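Local coordinates for sigma regulatory family protein-PP2C phosphatase (Chlamydia trachomatis serovar L2, PDB 6MAB) that is a probable membrane-bound PP2C-type phosphatase of the RsbU family, whose periplasmic sensor domain, the part described here, is implicated in sensing TCA cycle intermediates, at residues A[62-67]-A[88-93]; A[83-88]-A[100-105]. All blocks are in the same frame, centred on the assembly; numbering follows the deposited sequence.

Contact 1. Residues A[62-67]-A[88-93]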
loop_
_atom_site.group_PDB
_atom_site.type_symbol
_atom_site.label_atom_id
_atom_site.label_comp_id
_atom_site.label_asym_id
_atom_site.label_seq_id
_atom_site.Cartn_x
_atom_site.Cartn_y
_atom_site.Cartn_z
ATOM N N LYS A 62 -4.312 -3.090 27.359
ATOM C CA LYS A 62 -3.143 -3.759 27.925
ATOM C C LYS A 62 -3.102 -5.227 27.526
ATOM O O LYS A 62 -2.025 -5.776 27.266
ATOM C CB LYS A 62 -3.135 -3.607 29.445
ATOM C CG LYS A 62 -2.582 -2.273 29.885
ATOM N N GLU A 63 -4.259 -5.884 27.460
ATOM C CA GLU A 63 -4.273 -7.263 26.987
ATOM C C GLU A 63 -3.911 -7.341 25.507
ATOM O O GLU A 63 -3.212 -8.270 25.080
ATOM C CB GLU A 63 -5.641 -7.897 27.234
ATOM N N MET A 64 -4.391 -6.388 24.702
ATOM C CA MET A 64 -4.049 -6.387 23.285
ATOM C C MET A 64 -2.557 -6.139 23.090
ATOM O O MET A 64 -1.925 -6.736 22.213
ATOM C CB MET A 64 -4.872 -5.328 22.548
ATOM C CG MET A 64 -6.378 -5.681 22.491
ATOM S SD MET A 64 -7.471 -4.325 22.036
ATOM C CE MET A 64 -6.892 -3.873 20.402
ATOM N N GLU A 65 -1.985 -5.260 23.894
ATOM C CA GLU A 65 -0.549 -5.003 23.827
ATOM C C GLU A 65 0.273 -6.260 24.105
ATOM O O GLU A 65 1.246 -6.545 23.399
ATOM C CB GLU A 65 -0.197 -3.906 24.822
ATOM C CG GLU A 65 1.262 -3.553 24.862
ATOM C CD GLU A 65 1.587 -2.649 26.019
ATOM O OE1 GLU A 65 1.157 -2.955 27.153
ATOM O OE2 GLU A 65 2.257 -1.625 25.788
ATOM N N LYS A 66 -0.062 -6.994 25.172
ATOM C CA LYS A 66 0.727 -8.173 25.530
ATOM C C LYS A 66 0.752 -9.188 24.393
ATOM O O LYS A 66 1.789 -9.815 24.127
ATOM C CB LYS A 66 0.177 -8.822 26.807
ATOM C CG LYS A 66 0.660 -8.184 28.089
ATOM N N ILE A 67 -0.372 -9.354 23.703
ATOM C CA ILE A 67 -0.477 -10.356 22.649
ATOM C C ILE A 67 0.158 -9.870 21.354
ATOM O O ILE A 67 0.895 -10.615 20.696
ATOM C CB ILE A 67 -1.952 -10.735 22.432
ATOM C CG1 ILE A 67 -2.526 -11.382 23.696
ATOM C CG2 ILE A 67 -2.091 -11.654 21.208
ATOM C CD1 ILE A 67 -4.037 -11.558 23.663
ATOM N N VAL A 88 -10.731 5.775 18.912
ATOM C CA VAL A 88 -10.046 4.570 19.371
ATOM C C VAL A 88 -10.495 4.256 20.789
ATOM O O VAL A 88 -10.287 5.050 21.713
ATOM C CB VAL A 88 -8.521 4.726 19.315
ATOM C CG1 VAL A 88 -7.864 3.477 19.835
ATOM C CG2 VAL A 88 -8.027 5.023 17.893
ATOM N N VAL A 89 -11.100 3.086 20.978
ATOM C CA VAL A 89 -11.535 2.672 22.310
ATOM C C VAL A 89 -10.737 1.502 22.864
ATOM O O VAL A 89 -10.911 1.165 24.045
ATOM C CB VAL A 89 -13.045 2.353 22.341
ATOM C CG1 VAL A 89 -13.856 3.609 22.021
ATOM C CG2 VAL A 89 -13.398 1.241 21.377
ATOM N N ALA A 90 -9.872 0.879 22.066
ATOM C CA ALA A 90 -8.902 -0.082 22.571
ATOM C C ALA A 90 -7.794 -0.207 21.535
ATOM O O ALA A 90 -8.069 -0.200 20.333
ATOM C CB ALA A 90 -9.548 -1.442 22.842
ATOM N N SER A 91 -6.543 -0.292 22.002
ATOM C CA SER A 91 -5.407 -0.421 21.098
ATOM C C SER A 91 -4.240 -1.140 21.769
ATOM O O SER A 91 -3.991 -0.973 22.968
ATOM C CB SER A 91 -4.922 0.949 20.621
ATOM O OG SER A 91 -3.921 0.788 19.627
ATOM N N SER A 92 -3.522 -1.934 20.977
ATOM C CA SER A 92 -2.221 -2.443 21.396
ATOM C C SER A 92 -1.203 -1.329 21.550
ATOM O O SER A 92 -0.163 -1.548 22.182
ATOM C CB SER A 92 -1.699 -3.466 20.387
ATOM O OG SER A 92 -1.431 -2.858 19.138
ATOM N N ARG A 93 -1.465 -0.157 20.961
ATOM C CA ARG A 93 -0.645 1.046 21.143
ATOM C C ARG A 93 -1.353 1.916 22.165
ATOM O O ARG A 93 -2.275 2.661 21.825
ATOM C CB ARG A 93 -0.460 1.817 19.840
ATOM C CG ARG A 93 0.686 1.358 18.970
ATOM C CD ARG A 93 0.669 2.089 17.632
ATOM N NE ARG A 93 1.273 3.414 17.677
ATOM C CZ ARG A 93 1.191 4.303 16.687
ATOM N NH1 ARG A 93 0.515 4.021 15.576
ATOM N NH2 ARG A 93 1.776 5.481 16.809
HETATM O O HOH W 1 1.771 0.290 23.794
#
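Met64 reaches from helix 58-68 across to Ala90 and Ser91 at the end of strand 86-91 and to Ser92 just beyond it, and contributes the largest share of the buried surface. Its CB lies beside the backbone of Ser92, 4.0 Å from Ser92 N. CG stands anti to the carbonyl carbon, and an extended chi2 (165°) carries SD to 3.6 Å from Ala90 CB; the small methyl of alanine lets the bulky sulphur come close. A bend at chi3 (60°) then turns CE to the backbone, 3.8 Å from Ser91 CA. Ser92 closes the near end, its CB 3.8 Å from Met64 O, while its OG is engaged by Ile75 N. No direct hydrogen bond links the segments. Instead a water donates both to Glu65 OE2, at 2.8 Å, and to Ser92 O, at 3.1 Å, a bridge suited to a long acidic side chain at the more open margin. Ser91 OG accepts from Arg93 N at 3.0 Å, an ST turn at the end of the strand, and is also hydrogen-bonded to Ser76 OG. Val89 and Ala90 form a classic beta bulge opposite Leu77. Helix 58-68 thus packs against an outermost strand of the five-stranded antiparallel sheet, and Phe42 of helix 35-45 also touches Met64.

Contact 2. Residues A[83-88]-A[100-105]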
loop_
_atom_site.group_PDB
_atom_site.type_symbol
_atom_site.label_atom_id
_atom_site.label_comp_id
_atom_site.label_asym_id
_atom_site.label_seq_id
_atom_site.Cartn_x
_atom_site.Cartn_y
_atom_site.Cartn_z
ATOM N N ASP A 83 -22.711 10.119 16.339
ATOM C CA ASP A 83 -22.570 11.238 15.403
ATOM C C ASP A 83 -21.709 10.893 14.165
ATOM O O ASP A 83 -21.409 11.813 13.393
ATOM C CB ASP A 83 -21.982 12.450 16.132
ATOM C CG ASP A 83 -20.656 12.147 16.801
ATOM O OD1 ASP A 83 -19.942 11.240 16.338
ATOM O OD2 ASP A 83 -20.328 12.823 17.798
ATOM N N GLY A 84 -21.313 9.631 13.974
ATOM C CA GLY A 84 -20.535 9.221 12.823
ATOM C C GLY A 84 -19.036 9.386 12.970
ATOM O O GLY A 84 -18.295 8.926 12.092
ATOM N N ASN A 85 -18.567 10.027 14.040
ATOM C CA ASN A 85 -17.141 10.160 14.294
ATOM C C ASN A 85 -16.560 8.836 14.782
ATOM O O ASN A 85 -17.249 8.026 15.414
ATOM C CB ASN A 85 -16.874 11.245 15.339
ATOM C CG ASN A 85 -17.245 12.641 14.852
ATOM O OD1 ASN A 85 -17.094 12.967 13.676
ATOM N ND2 ASN A 85 -17.724 13.471 15.764
ATOM N N PHE A 86 -15.273 8.637 14.505
ATOM C CA PHE A 86 -14.550 7.433 14.905
ATOM C C PHE A 86 -13.581 7.745 16.036
ATOM O O PHE A 86 -12.885 8.768 16.009
ATOM C CB PHE A 86 -13.774 6.848 13.720
ATOM C CG PHE A 86 -14.650 6.207 12.685
ATOM C CD1 PHE A 86 -15.078 4.908 12.846
ATOM C CD2 PHE A 86 -15.045 6.904 11.563
ATOM C CE1 PHE A 86 -15.889 4.300 11.895
ATOM C CE2 PHE A 86 -15.857 6.307 10.611
ATOM C CZ PHE A 86 -16.280 4.999 10.789
ATOM N N ARG A 87 -13.529 6.864 17.029
ATOM C CA ARG A 87 -12.664 7.074 18.184
ATOM C C ARG A 87 -12.034 5.755 18.620
ATOM O O ARG A 87 -12.724 4.735 18.700
ATOM C CB ARG A 87 -13.448 7.683 19.334
ATOM C CG ARG A 87 -12.590 8.145 20.479
ATOM C CD ARG A 87 -13.453 8.647 21.623
ATOM N NE ARG A 87 -12.655 9.342 22.623
ATOM C CZ ARG A 87 -13.000 9.477 23.898
ATOM N NH1 ARG A 87 -14.130 8.943 24.351
ATOM N NH2 ARG A 87 -12.202 10.138 24.728
ATOM N N VAL A 88 -10.731 5.775 18.912
ATOM C CA VAL A 88 -10.046 4.570 19.371
ATOM C C VAL A 88 -10.495 4.256 20.789
ATOM O O VAL A 88 -10.287 5.050 21.713
ATOM C CB VAL A 88 -8.521 4.726 19.315
ATOM C CG1 VAL A 88 -7.864 3.477 19.835
ATOM C CG2 VAL A 88 -8.027 5.023 17.893
ATOM N N ASN A 100 -9.300 10.595 18.296
ATOM C CA ASN A 100 -10.207 10.675 17.160
ATOM C C ASN A 100 -9.515 10.136 15.911
ATOM O O ASN A 100 -8.376 10.501 15.615
ATOM C CB ASN A 100 -10.651 12.104 16.917
ATOM C CG ASN A 100 -11.478 12.225 15.659
ATOM O OD1 ASN A 100 -10.940 12.244 14.552
ATOM N ND2 ASN A 100 -12.792 12.274 15.818
ATOM N N TYR A 101 -10.200 9.266 15.182
ATOM C CA TYR A 101 -9.605 8.559 14.052
ATOM C C TYR A 101 -10.381 8.820 12.760
ATOM O O TYR A 101 -10.352 8.016 11.826
ATOM C CB TYR A 101 -9.536 7.064 14.362
ATOM C CG TYR A 101 -8.157 6.493 14.579
ATOM C CD1 TYR A 101 -7.152 7.237 15.164
ATOM C CD2 TYR A 101 -7.866 5.194 14.189
ATOM C CE1 TYR A 101 -5.896 6.713 15.361
ATOM C CE2 TYR A 101 -6.608 4.650 14.380
ATOM C CZ TYR A 101 -5.620 5.432 14.981
ATOM O OH TYR A 101 -4.357 4.928 15.181
ATOM N N ASN A 102 -11.067 9.958 12.676
ATOM C CA ASN A 102 -11.811 10.273 11.460
ATOM C C ASN A 102 -10.901 10.301 10.241
ATOM O O ASN A 102 -11.286 9.843 9.161
ATOM C CB ASN A 102 -12.511 11.626 11.593
ATOM C CG ASN A 102 -13.715 11.575 12.499
ATOM O OD1 ASN A 102 -14.151 10.502 12.913
ATOM N ND2 ASN A 102 -14.287 12.738 12.782
ATOM N N GLN A 103 -9.711 10.890 10.374
ATOM C CA GLN A 103 -8.814 10.983 9.228
ATOM C C GLN A 103 -8.195 9.638 8.895
ATOM O O GLN A 103 -7.802 9.420 7.749
ATOM C CB GLN A 103 -7.693 11.975 9.493
ATOM C CG GLN A 103 -7.700 13.188 8.584
ATOM C CD GLN A 103 -8.780 14.160 8.952
ATOM O OE1 GLN A 103 -9.938 13.779 9.117
ATOM N NE2 GLN A 103 -8.412 15.429 9.094
ATOM N N GLU A 104 -8.101 8.746 9.874
ATOM C CA GLU A 104 -7.419 7.472 9.689
ATOM C C GLU A 104 -8.328 6.419 9.060
ATOM O O GLU A 104 -7.838 5.462 8.447
ATOM C CB GLU A 104 -6.894 6.968 11.045
ATOM C CG GLU A 104 -5.645 7.667 11.587
ATOM C CD GLU A 104 -5.906 9.010 12.294
ATOM O OE1 GLU A 104 -7.065 9.492 12.356
ATOM O OE2 GLU A 104 -4.922 9.582 12.808
ATOM N N ILE A 105 -9.635 6.544 9.231
ATOM C CA ILE A 105 -10.576 5.534 8.746
ATOM C C ILE A 105 -11.035 5.940 7.358
ATOM O O ILE A 105 -11.541 7.042 7.169
ATOM C CB ILE A 105 -11.781 5.403 9.692
ATOM C CG1 ILE A 105 -11.361 4.912 11.075
ATOM C CG2 ILE A 105 -12.863 4.472 9.108
ATOM C CD1 ILE A 105 -10.682 3.570 11.123
#
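Phe86, Asn102 and Val88 have the most surface buried where the start of strand 86-91 meets the loop 100-105, joined by a single beta bridge between Arg87 and Asn100. As part of that bridge, Tyr101 N donates to Phe86 O at 2.9 Å. The other backbone polar group of Phe86 is met by a side chain: Asn102 OD1 accepts from Phe86 N at 2.7 Å in a nearly straight bond (169°), with the N-H approaching nearly along the axis of the amide carbonyl. The opposite arm of that amide, ND2, gives a hydrogen to Asn85 OD1 at 3.0 Å from above the carbonyl plane. Asparagine suits this place because one short side chain supplies an acceptor and a donor to successive residues. An Asx turn, in which Asn100 OD1 accepts from Asn102 N, helps to shape the backbone that carries it.

The Phe86 ring, with CG anti to the carbonyl carbon (chi1 -72°), has Ile105 across one face: CG2 lies over that face, 3.8 Å from both CE2 and CZ and offset toward the rim, while CG1 comes near CG. The branch at CB lets isoleucine touch the ring at both places, and Val145 of strand 142-151 touches both residues. The hydroxyl of Tyr101 is hydrogen-bonded to Glu74 and Gln96, and its ring packs against Val88. Val88 CG2 forms a CH-pi contact there, 3.5 Å from the centroid and 5° off the normal, while Glu104 CG lies over the centre of the opposite face.

Contacts 1 and 2 lie about 17 Å apart, centre to centre, on the same side of the chain's centre, and both use strand 86-91, an outermost strand of the five-stranded antiparallel sheet. They share Val88, but side-chain contact across the segments involves it only in contact 2. Along the chain the segments alternate: 62-67, 83-88, 88-93, 100-105. Contact 2 joins the strand's beginning to the loop that precedes strand 113-119, whereas contact 1 joins its end to helix 58-68, which precedes the sheet. Together they tie one edge strand of this part of the periplasmic sensor domain to chain segments before and after it.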